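Local coordinates for protein beta-lactamase (PDB 6HUH) that probably hydrolyses beta-lactam antibiotics to substituted beta-amino acids, as a serine enzyme of class D, at residues A[60-65]-A[178-183]; A[95-98]-A[104-107]; A[162-165]-A[169-172]; A[184-189]-A[217-222]. All blocks are in the same frame, centred on the assembly; numbering follows the deposited sequence.

Contact 1 of 4, residues A[60-65]-A[178-183]; sequences MGYDSG and QHTANI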
loop_
_atom_site.group_PDB
_atom_site.type_symbol
_atom_site.label_atom_id
_atom_site.label_comp_id
_atom_site.label_asym_id
_atom_site.label_seq_id
_atom_site.Cartn_x
_atom_site.Cartn_y
_atom_site.Cartn_z
ATOM N N MET A 60 17.239 1.211 10.287
ATOM C CA MET A 60 17.962 2.429 10.677
ATOM C C MET A 60 16.921 3.514 10.900
ATOM O O MET A 60 16.860 4.089 11.990
ATOM C CB MET A 60 18.948 2.882 9.580
ATOM C CG MET A 60 20.111 1.957 9.364
ATOM S SD MET A 60 21.256 2.607 8.109
ATOM C CE MET A 60 21.942 1.060 7.477
ATOM N N GLY A 61 16.082 3.723 9.885
ATOM C CA GLY A 61 14.985 4.689 9.878
ATOM C C GLY A 61 13.971 4.544 10.994
ATOM O O GLY A 61 13.525 5.548 11.539
ATOM N N TYR A 62 13.610 3.320 11.365
ATOM C CA TYR A 62 12.687 3.151 12.480
ATOM C C TYR A 62 13.373 3.223 13.828
ATOM O O TYR A 62 12.773 3.714 14.773
ATOM C CB TYR A 62 11.867 1.872 12.366
ATOM C CG TYR A 62 10.781 1.975 11.321
ATOM C CD1 TYR A 62 9.654 2.766 11.532
ATOM C CD2 TYR A 62 10.870 1.268 10.126
ATOM C CE1 TYR A 62 8.659 2.871 10.561
ATOM C CE2 TYR A 62 9.886 1.373 9.147
ATOM C CZ TYR A 62 8.784 2.172 9.368
ATOM O OH TYR A 62 7.834 2.225 8.386
ATOM N N ASP A 63 14.613 2.749 13.928
ATOM C CA ASP A 63 15.362 2.767 15.183
ATOM C C ASP A 63 15.717 4.188 15.615
ATOM O O ASP A 63 15.632 4.505 16.801
ATOM C CB ASP A 63 16.633 1.898 15.067
ATOM C CG ASP A 63 17.333 1.677 16.389
ATOM O OD1 ASP A 63 16.714 1.034 17.300
ATOM O OD2 ASP A 63 18.505 2.124 16.519
ATOM N N SER A 64 16.143 5.026 14.649
ATOM C CA SER A 64 16.561 6.397 14.895
ATOM C C SER A 64 15.382 7.347 15.060
ATOM O O SER A 64 15.512 8.350 15.753
ATOM C CB SER A 64 17.509 6.871 13.801
ATOM O OG SER A 64 16.935 6.746 12.511
ATOM N N GLY A 65 14.238 7.016 14.458
ATOM C CA GLY A 65 13.036 7.830 14.555
ATOM C C GLY A 65 12.717 8.656 13.327
ATOM O O GLY A 65 11.751 9.430 13.350
ATOM N N GLN A 178 8.619 -4.917 13.533
ATOM C CA GLN A 178 7.248 -5.008 13.046
ATOM C C GLN A 178 6.945 -3.961 11.970
ATOM O O GLN A 178 6.359 -4.310 10.954
ATOM C CB GLN A 178 6.223 -4.992 14.184
ATOM C CG GLN A 178 4.837 -5.517 13.785
ATOM C CD GLN A 178 4.762 -7.024 13.597
ATOM O OE1 GLN A 178 4.781 -7.543 12.468
ATOM N NE2 GLN A 178 4.629 -7.758 14.698
ATOM N N HIS A 179 7.368 -2.707 12.148
ATOM C CA HIS A 179 7.150 -1.683 11.120
ATOM C C HIS A 179 7.877 -2.062 9.810
ATOM O O HIS A 179 7.291 -1.951 8.726
ATOM C CB HIS A 179 7.617 -0.316 11.610
ATOM C CG HIS A 179 6.684 0.379 12.555
ATOM N ND1 HIS A 179 5.332 0.477 12.296
ATOM C CD2 HIS A 179 6.963 1.081 13.683
ATOM C CE1 HIS A 179 4.824 1.193 13.293
ATOM N NE2 HIS A 179 5.766 1.573 14.153
ATOM N N THR A 180 9.128 -2.550 9.926
ATOM C CA THR A 180 9.953 -3.019 8.803
ATOM C C THR A 180 9.246 -4.174 8.066
ATOM O O THR A 180 9.234 -4.189 6.840
ATOM C CB THR A 180 11.356 -3.431 9.312
ATOM O OG1 THR A 180 11.976 -2.318 9.992
ATOM C CG2 THR A 180 12.266 -3.976 8.186
ATOM N N ALA A 181 8.655 -5.126 8.823
ATOM C CA ALA A 181 7.905 -6.275 8.324
ATOM C C ALA A 181 6.687 -5.819 7.516
ATOM O O ALA A 181 6.474 -6.286 6.395
ATOM C CB ALA A 181 7.441 -7.138 9.499
ATOM N N ASN A 182 5.898 -4.907 8.100
ATOM C CA ASN A 182 4.681 -4.374 7.514
ATOM C C ASN A 182 4.924 -3.754 6.147
ATOM O O ASN A 182 4.359 -4.236 5.163
ATOM C CB ASN A 182 3.971 -3.415 8.478
ATOM C CG ASN A 182 3.367 -4.064 9.719
ATOM O OD1 ASN A 182 3.139 -5.274 9.800
ATOM N ND2 ASN A 182 3.048 -3.257 10.719
ATOM N N ILE A 183 5.835 -2.765 6.062
ATOM C CA ILE A 183 6.167 -2.110 4.788
ATOM C C ILE A 183 6.793 -3.087 3.747
ATOM O O ILE A 183 6.676 -2.817 2.549
ATOM C CB ILE A 183 7.006 -0.810 4.966
ATOM C CG1 ILE A 183 8.324 -1.036 5.716
ATOM C CG2 ILE A 183 6.173 0.240 5.637
ATOM C CD1 ILE A 183 9.292 0.161 5.689
#
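Tyr62 and His179 mark the nearest backbone approach, their CA atoms 7.5 Å apart, where the axes of the helical segments 60-64 and 178-183 pass at 10.0 Å, running broadly antiparallel at 143°. The phenol of Tyr62 spans the gap. Its ring lies flat beneath the CB of His179, which sits over the ring centre 3.5 Å from the centroid, a CH-pi contact. The imidazole is slid off to one side, beside the Tyr62 CD1 and CE1 flank: the two planes are near parallel, but with centroids 4.9 Å apart the rings scarcely overlap. Tyr62 holds CG anti to its carbonyl carbon (chi1 -75°), a setting that sends the ring across the gap. At the far end of the phenol, CD1 of Ile183 meets the ring edge in plane, 3.7 Å from Tyr62 CE2, and CG2 of Ile183 lies near Tyr62 OH. OG1 of Thr180 approaches Tyr62 CD2 obliquely at 3.8 Å, its own hydrogen bond going back to Thr176 O one turn earlier. The polar ends are tied to the loop after helix 56-64: Tyr62 OH bonds to Asp69 O, and His179 ND1 to the Glu70 carboxylate. The contact thus joins helix 56-64 to helix 174-184, with Leu67 of that loop against Tyr62, and Pro94 at the start of helix 94-99 packed on both Tyr62 and Ile183.

Contact 2 of 4, residues A[95-98]-A[104-107]; sequences SRWM and WYSQ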
loop_
_atom_site.group_PDB
_atom_site.type_symbol
_atom_site.label_atom_id
_atom_site.label_comp_id
_atom_site.label_asym_id
_atom_site.label_seq_id
_atom_site.Cartn_x
_atom_site.Cartn_y
_atom_site.Cartn_z
ATOM N N SER A 95 5.812 2.894 3.022
ATOM C CA SER A 95 5.090 1.794 2.365
ATOM C C SER A 95 5.278 1.855 0.840
ATOM O O SER A 95 5.493 0.828 0.189
ATOM C CB SER A 95 3.605 1.853 2.731
ATOM O OG SER A 95 2.884 0.749 2.212
ATOM N N ARG A 96 5.186 3.071 0.294
ATOM C CA ARG A 96 5.349 3.413 -1.116
ATOM C C ARG A 96 6.845 3.371 -1.502
ATOM O O ARG A 96 7.168 3.102 -2.656
ATOM C CB ARG A 96 4.729 4.802 -1.374
ATOM C CG ARG A 96 4.715 5.215 -2.828
ATOM C CD ARG A 96 3.951 6.496 -3.042
ATOM N NE ARG A 96 4.178 7.031 -4.389
ATOM C CZ ARG A 96 3.416 6.757 -5.443
ATOM N NH1 ARG A 96 2.377 5.939 -5.326
ATOM N NH2 ARG A 96 3.687 7.298 -6.622
ATOM N N TRP A 97 7.743 3.640 -0.525
ATOM C CA TRP A 97 9.214 3.625 -0.640
ATOM C C TRP A 97 9.682 2.241 -1.011
ATOM O O TRP A 97 10.391 2.069 -1.995
ATOM C CB TRP A 97 9.796 4.001 0.724
ATOM C CG TRP A 97 11.278 3.907 0.881
ATOM C CD1 TRP A 97 12.221 4.393 0.025
ATOM C CD2 TRP A 97 11.979 3.509 2.068
ATOM N NE1 TRP A 97 13.475 4.236 0.567
ATOM C CE2 TRP A 97 13.355 3.695 1.822
ATOM C CE3 TRP A 97 11.581 2.943 3.292
ATOM C CZ2 TRP A 97 14.335 3.362 2.766
ATOM C CZ3 TRP A 97 12.546 2.608 4.221
ATOM C CH2 TRP A 97 13.905 2.827 3.963
ATOM N N MET A 98 9.241 1.247 -0.229
ATOM C CA MET A 98 9.556 -0.164 -0.410
ATOM C C MET A 98 9.009 -0.692 -1.728
ATOM O O MET A 98 9.748 -1.339 -2.483
ATOM C CB MET A 98 9.027 -0.991 0.777
ATOM C CG MET A 98 9.792 -0.765 2.048
ATOM S SD MET A 98 11.566 -1.090 1.857
ATOM C CE MET A 98 11.995 -1.417 3.505
ATOM N N TRP A 104 15.316 8.351 -3.900
ATOM C CA TRP A 104 15.438 9.678 -3.293
ATOM C C TRP A 104 14.981 9.707 -1.837
ATOM O O TRP A 104 15.541 10.459 -1.047
ATOM C CB TRP A 104 14.783 10.780 -4.125
ATOM C CG TRP A 104 13.303 10.695 -4.360
ATOM C CD1 TRP A 104 12.696 10.433 -5.550
ATOM C CD2 TRP A 104 12.253 11.128 -3.463
ATOM N NE1 TRP A 104 11.333 10.597 -5.435
ATOM C CE2 TRP A 104 11.034 11.010 -4.162
ATOM C CE3 TRP A 104 12.222 11.565 -2.125
ATOM C CZ2 TRP A 104 9.797 11.265 -3.558
ATOM C CZ3 TRP A 104 10.998 11.826 -1.533
ATOM C CH2 TRP A 104 9.806 11.690 -2.250
ATOM N N TYR A 105 14.023 8.845 -1.471
ATOM C CA TYR A 105 13.503 8.715 -0.108
ATOM C C TYR A 105 14.551 8.034 0.792
ATOM O O TYR A 105 14.596 8.289 1.996
ATOM C CB TYR A 105 12.175 7.949 -0.123
ATOM C CG TYR A 105 11.397 8.012 1.169
ATOM C CD1 TYR A 105 11.598 7.072 2.173
ATOM C CD2 TYR A 105 10.405 8.972 1.361
ATOM C CE1 TYR A 105 10.874 7.117 3.363
ATOM C CE2 TYR A 105 9.644 8.999 2.527
ATOM C CZ TYR A 105 9.899 8.083 3.535
ATOM O OH TYR A 105 9.187 8.126 4.708
ATOM N N SER A 106 15.431 7.213 0.200
ATOM C CA SER A 106 16.504 6.556 0.950
ATOM C C SER A 106 17.606 7.559 1.246
ATOM O O SER A 106 18.182 7.512 2.336
ATOM C CB SER A 106 17.068 5.384 0.161
ATOM O OG SER A 106 16.129 4.328 0.059
ATOM N N GLN A 107 17.889 8.478 0.270
ATOM C CA GLN A 107 18.889 9.554 0.384
ATOM C C GLN A 107 18.443 10.563 1.431
ATOM O O GLN A 107 19.279 11.051 2.187
ATOM C CB GLN A 107 19.122 10.260 -0.957
ATOM C CG GLN A 107 19.393 9.318 -2.125
ATOM C CD GLN A 107 19.868 10.028 -3.367
ATOM O OE1 GLN A 107 19.326 11.061 -3.784
ATOM N NE2 GLN A 107 20.876 9.463 -4.010
#
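Trp97 meets Tyr105 and Ser106 where two consecutive helices, 94-99 and 103-113, pack together in the helical part of the class D beta-lactamase fold. Along segment 95-98 it is this indole that makes the crossing. With CG anti to the backbone N (chi1 174°), it reaches toward the second helix. Tyr105 comes in over one face of the indole, off centre: its CD1 lies 3.4 Å from Trp97 CG, and its ring is inclined at 48° to the five-membered ring of Trp97, an oblique meeting. The phenol hydroxyl continues past the indole to bond with Pro73 O. At the indole edge, Trp97 NE1 donates to Ser106 OG at 2.7 Å, with the oxygen close to the ring plane and an N-H...O angle of 148°. The same OG is hydrogen-bonded to OQ2 of the carboxylated lysine at position 54, and the Ser106 side chain is about 7 Å from that of Ser51, the predicted acyl-ester nucleophile. Trp97 thus probably acts from the second shell, its N-H helping to set the rotation of a serine that bonds to the modified lysine. Next in sequence, Met98 turns back over the opposite face of the indole, its SD 4.3 Å above the plane of the Trp97 ring and away from the ring centre.

Contact 3 of 4, residues A[162-165]-A[169-172]; sequences LGKL and KLPV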
loop_
_atom_site.group_PDB
_atom_site.type_symbol
_atom_site.label_atom_id
_atom_site.label_comp_id
_atom_site.label_asym_id
_atom_site.label_seq_id
_atom_site.Cartn_x
_atom_site.Cartn_y
_atom_site.Cartn_z
ATOM N N LEU A 162 19.571 -11.236 7.339
ATOM C CA LEU A 162 18.133 -11.480 7.437
ATOM C C LEU A 162 17.813 -12.353 8.644
ATOM O O LEU A 162 16.822 -12.091 9.335
ATOM C CB LEU A 162 17.623 -12.159 6.144
ATOM C CG LEU A 162 16.935 -11.328 5.040
ATOM C CD1 LEU A 162 17.286 -9.847 5.089
ATOM C CD2 LEU A 162 17.227 -11.888 3.658
ATOM N N GLY A 163 18.673 -13.342 8.900
ATOM C CA GLY A 163 18.564 -14.267 10.024
ATOM C C GLY A 163 18.728 -13.605 11.378
ATOM O O GLY A 163 18.143 -14.050 12.366
ATOM N N LYS A 164 19.535 -12.535 11.434
ATOM C CA LYS A 164 19.758 -11.774 12.654
ATOM C C LYS A 164 18.537 -10.875 12.943
ATOM O O LYS A 164 18.127 -10.752 14.109
ATOM C CB LYS A 164 21.049 -10.950 12.546
ATOM C CG LYS A 164 22.325 -11.770 12.707
ATOM C CD LYS A 164 23.585 -10.880 12.689
ATOM C CE LYS A 164 24.865 -11.660 12.876
ATOM N NZ LYS A 164 25.030 -12.159 14.272
ATOM N N LEU A 165 17.942 -10.262 11.884
ATOM C CA LEU A 165 16.796 -9.395 12.110
ATOM C C LEU A 165 15.551 -10.237 12.456
ATOM O O LEU A 165 14.769 -9.824 13.321
ATOM C CB LEU A 165 16.566 -8.325 11.000
ATOM C CG LEU A 165 15.647 -8.534 9.782
ATOM C CD1 LEU A 165 14.187 -8.205 10.123
ATOM C CD2 LEU A 165 16.032 -7.561 8.674
ATOM N N LYS A 169 18.376 -10.664 16.899
ATOM C CA LYS A 169 19.800 -10.490 17.147
ATOM C C LYS A 169 20.304 -9.061 16.835
ATOM O O LYS A 169 21.314 -8.646 17.398
ATOM C CB LYS A 169 20.625 -11.569 16.429
ATOM C CG LYS A 169 20.569 -12.912 17.148
ATOM C CD LYS A 169 21.587 -13.907 16.596
ATOM C CE LYS A 169 21.217 -15.349 16.889
ATOM N NZ LYS A 169 20.302 -15.922 15.858
ATOM N N LEU A 170 19.599 -8.299 15.982
ATOM C CA LEU A 170 20.043 -6.932 15.660
ATOM C C LEU A 170 19.654 -5.942 16.793
ATOM O O LEU A 170 18.669 -6.206 17.493
ATOM C CB LEU A 170 19.600 -6.469 14.247
ATOM C CG LEU A 170 20.166 -7.287 13.046
ATOM C CD1 LEU A 170 19.673 -6.749 11.735
ATOM C CD2 LEU A 170 21.673 -7.293 13.011
ATOM N N PRO A 171 20.458 -4.862 17.056
ATOM C CA PRO A 171 20.175 -3.975 18.204
ATOM C C PRO A 171 18.996 -3.017 18.019
ATOM O O PRO A 171 19.104 -1.815 18.272
ATOM C CB PRO A 171 21.508 -3.239 18.394
ATOM C CG PRO A 171 22.050 -3.116 17.037
ATOM C CD PRO A 171 21.689 -4.423 16.354
ATOM N N VAL A 172 17.865 -3.557 17.560
ATOM C CA VAL A 172 16.638 -2.815 17.298
ATOM C C VAL A 172 15.498 -3.411 18.118
ATOM O O VAL A 172 15.590 -4.548 18.583
ATOM C CB VAL A 172 16.310 -2.705 15.779
ATOM C CG1 VAL A 172 17.439 -2.015 15.009
ATOM C CG2 VAL A 172 15.991 -4.055 15.162
HETATM O O HOH W 1 16.613 -8.174 15.063
#
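The C-terminal end of helix 155-166 and the turn by which the chain leaves it bring Lys164 and Leu165 against Lys169 and Leu170. The link is a helix-ending 6→1 hydrogen bond: Lys169 N donates to Lys164 O at 2.8 Å, so that a carbonyl of the last turn is taken up by the chain that follows. Leu170 N also points at Lys164 O, but weakly, at 3.4 Å. This N-H is shared, because a water accepts from Leu170 N at 3.1 Å and can donate to Leu165 O, a probable second bridge from helix end to loop. The leucine side chain then folds back over the helix. Leu170 has CG anti to its carbonyl carbon (chi1 -63°), and its two methyls divide between neighbouring residues: CD2 lies 3.7 Å from Lys164 CB, while CD1 touches Leu165 CB at 3.6 Å. Beyond, Leu170 rests on Phe125, and Leu165 itself also packs on Leu59, Leu177 and Trp222. The aliphatic stem of Lys164 crosses that of Lys169 at about a right angle; their ammonium groups stay apart, and the Lys169 side chain is poorly ordered. Past Leu170 the backbone makes an inverse gamma turn centred on Pro171, closed by Val172 N bonding to Leu170 O at 2.8 Å.

Contact 4 of 4, residues A[184-189]-A[217-222]; sequences LRQPDI and GWFVGW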
loop_
_atom_site.group_PDB
_atom_site.type_symbol
_atom_site.label_atom_id
_atom_site.label_comp_id
_atom_site.label_asym_id
_atom_site.label_seq_id
_atom_site.Cartn_x
_atom_site.Cartn_y
_atom_site.Cartn_z
ATOM N N LEU A 184 7.376 -4.239 4.207
ATOM C CA LEU A 184 8.034 -5.295 3.379
ATOM C C LEU A 184 7.165 -6.543 3.066
ATOM O O LEU A 184 7.638 -7.444 2.374
ATOM C CB LEU A 184 9.345 -5.796 4.053
ATOM C CG LEU A 184 10.616 -4.964 3.970
ATOM C CD1 LEU A 184 11.700 -5.615 4.767
ATOM C CD2 LEU A 184 11.071 -4.798 2.541
ATOM N N ARG A 185 5.935 -6.616 3.628
ATOM C CA ARG A 185 4.976 -7.717 3.476
ATOM C C ARG A 185 4.566 -7.959 2.024
ATOM O O ARG A 185 4.327 -7.017 1.271
ATOM C CB ARG A 185 3.759 -7.486 4.370
ATOM C CG ARG A 185 2.815 -8.672 4.476
ATOM C CD ARG A 185 2.883 -9.356 5.833
ATOM N NE ARG A 185 1.606 -9.984 6.179
ATOM C CZ ARG A 185 1.182 -11.145 5.693
ATOM N NH1 ARG A 185 1.932 -11.829 4.829
ATOM N NH2 ARG A 185 -0.002 -11.625 6.048
ATOM N N GLN A 186 4.475 -9.241 1.663
ATOM C CA GLN A 186 4.157 -9.803 0.348
ATOM C C GLN A 186 2.897 -10.726 0.432
ATOM O O GLN A 186 2.473 -11.078 1.551
ATOM C CB GLN A 186 5.374 -10.638 -0.125
ATOM C CG GLN A 186 6.657 -9.855 -0.388
ATOM C CD GLN A 186 6.597 -9.075 -1.679
ATOM O OE1 GLN A 186 6.019 -9.525 -2.676
ATOM N NE2 GLN A 186 7.179 -7.873 -1.680
ATOM N N PRO A 187 2.303 -11.169 -0.718
ATOM C CA PRO A 187 1.147 -12.077 -0.633
ATOM C C PRO A 187 1.517 -13.383 0.057
ATOM O O PRO A 187 2.639 -13.887 -0.098
ATOM C CB PRO A 187 0.752 -12.318 -2.101
ATOM C CG PRO A 187 1.365 -11.210 -2.859
ATOM C CD PRO A 187 2.633 -10.879 -2.129
ATOM N N ASP A 188 0.552 -13.921 0.813
ATOM C CA ASP A 188 0.649 -15.151 1.585
ATOM C C ASP A 188 0.823 -16.405 0.707
ATOM O O ASP A 188 0.652 -16.367 -0.519
ATOM C CB ASP A 188 -0.649 -15.310 2.404
ATOM C CG ASP A 188 -0.651 -14.725 3.808
ATOM O OD1 ASP A 188 -0.092 -13.611 3.994
ATOM O OD2 ASP A 188 -1.293 -15.336 4.705
ATOM N N ILE A 189 1.178 -17.517 1.375
ATOM C CA ILE A 189 1.252 -18.894 0.897
ATOM C C ILE A 189 0.615 -19.661 2.083
ATOM O O ILE A 189 1.163 -19.606 3.177
ATOM C CB ILE A 189 2.708 -19.344 0.541
ATOM C CG1 ILE A 189 3.267 -18.528 -0.651
ATOM C CG2 ILE A 189 2.747 -20.852 0.228
ATOM C CD1 ILE A 189 4.741 -18.678 -0.915
ATOM N N GLY A 217 19.131 -9.401 -10.493
ATOM C CA GLY A 217 17.809 -9.375 -9.898
ATOM C C GLY A 217 17.904 -9.934 -8.506
ATOM O O GLY A 217 18.665 -10.864 -8.267
ATOM N N TRP A 218 17.216 -9.352 -7.567
ATOM C CA TRP A 218 17.281 -9.887 -6.222
ATOM C C TRP A 218 15.864 -10.084 -5.677
ATOM O O TRP A 218 15.033 -9.197 -5.818
ATOM C CB TRP A 218 17.977 -8.891 -5.271
ATOM C CG TRP A 218 19.469 -8.741 -5.261
ATOM C CD1 TRP A 218 20.179 -7.731 -5.843
ATOM C CD2 TRP A 218 20.379 -9.394 -4.357
ATOM N NE1 TRP A 218 21.495 -7.778 -5.440
ATOM C CE2 TRP A 218 21.648 -8.795 -4.535
ATOM C CE3 TRP A 218 20.260 -10.474 -3.459
ATOM C CZ2 TRP A 218 22.786 -9.247 -3.865
ATOM C CZ3 TRP A 218 21.385 -10.916 -2.794
ATOM C CH2 TRP A 218 22.631 -10.302 -2.996
ATOM N N PHE A 219 15.610 -11.205 -5.014
ATOM C CA PHE A 219 14.399 -11.416 -4.237
ATOM C C PHE A 219 14.763 -12.077 -2.920
ATOM O O PHE A 219 15.020 -13.285 -2.853
ATOM C CB PHE A 219 13.235 -12.086 -4.952
ATOM C CG PHE A 219 12.003 -11.868 -4.103
ATOM C CD1 PHE A 219 11.516 -10.582 -3.866
ATOM C CD2 PHE A 219 11.382 -12.934 -3.467
ATOM C CE1 PHE A 219 10.426 -10.370 -3.027
ATOM C CE2 PHE A 219 10.266 -12.722 -2.649
ATOM C CZ PHE A 219 9.806 -11.438 -2.426
ATOM N N VAL A 220 14.899 -11.233 -1.894
ATOM C CA VAL A 220 15.357 -11.608 -0.554
ATOM C C VAL A 220 14.272 -11.406 0.436
ATOM O O VAL A 220 13.459 -10.513 0.243
ATOM C CB VAL A 220 16.677 -10.883 -0.154
ATOM C CG1 VAL A 220 17.765 -11.177 -1.161
ATOM C CG2 VAL A 220 16.489 -9.386 -0.023
ATOM N N GLY A 221 14.231 -12.242 1.463
ATOM C CA GLY A 221 13.191 -12.152 2.480
ATOM C C GLY A 221 12.973 -13.406 3.282
ATOM O O GLY A 221 13.791 -14.320 3.259
ATOM N N TRP A 222 11.891 -13.436 4.023
ATOM C CA TRP A 222 11.575 -14.572 4.870
ATOM C C TRP A 222 10.104 -14.859 4.871
ATOM O O TRP A 222 9.313 -13.997 4.525
ATOM C CB TRP A 222 12.079 -14.346 6.308
ATOM C CG TRP A 222 11.321 -13.307 7.091
ATOM C CD1 TRP A 222 10.288 -13.519 7.962
ATOM C CD2 TRP A 222 11.555 -11.896 7.081
ATOM N NE1 TRP A 222 9.880 -12.326 8.512
ATOM C CE2 TRP A 222 10.624 -11.308 7.972
ATOM C CE3 TRP A 222 12.447 -11.059 6.381
ATOM C CZ2 TRP A 222 10.566 -9.926 8.188
ATOM C CZ3 TRP A 222 12.388 -9.687 6.599
ATOM C CH2 TRP A 222 11.457 -9.136 7.490
#
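Apolar contact comes first: Leu184 and Trp222 meet through the tip of the leucine, CD1 lying 4.5 Å from Trp222 CH2 at an oblique angle to the indole. Gln186 and Phe219 form the second meeting point. They reach for each other from opposite directions, and Phe219 CZ lies 4.1 Å from Gln186 CD, with the amide at the ring edge and its plane turned 75° from that of the ring. Phe219 has CG anti to the backbone N (chi1 -165°), which swings the ring toward segment 184-189, while Gln186 bends at chi2 to bring CG as well as CD onto CZ. The amide NE2 is held weakly by Gly196 O. No hydrogen bond joins the two segments; within 184-189, Arg185 grips a single oxygen of Asp188 end-on: NH1 to OD1 is 2.8 Å and NH2 to OD1 is 2.9 Å, with OD1 close to the guanidinium plane in a salt bridge. In the antiparallel sheet of this fold, the weakly bonded strand 185-189 lies at one edge within this chain and strand 192-201 lies between it and strand 215-225, so the contact reaches over an intervening strand. Trp222 stacks on His195 of that middle strand and also packs on Val166 of helix 155-166, whereas Pro187 and Asp188 pack on Gln71 of the second subunit.

After two N-terminal strands, helix 56-64 is tied by contact 1 to helix 174-184, closing a loop of 112 residues that contains no strand. Contacts 2 and 3 both nest inside that loop: contact 2 joins helix 94-99 to helix 103-113, and contact 3 fastens the end of helix 155-166 to the segment leading into helix 174-184. Contact 1 touches both, through Ile183 against Ser95 and Met98, and Asp63 against Pro171 and Val172. Contact 4 follows in series, closing a loop of 27 residues that runs through strand 192-201 of the sheet. Met98 against Leu184 connects contacts 2 and 4, while Leu162 of contact 3 packs on strand 215-225.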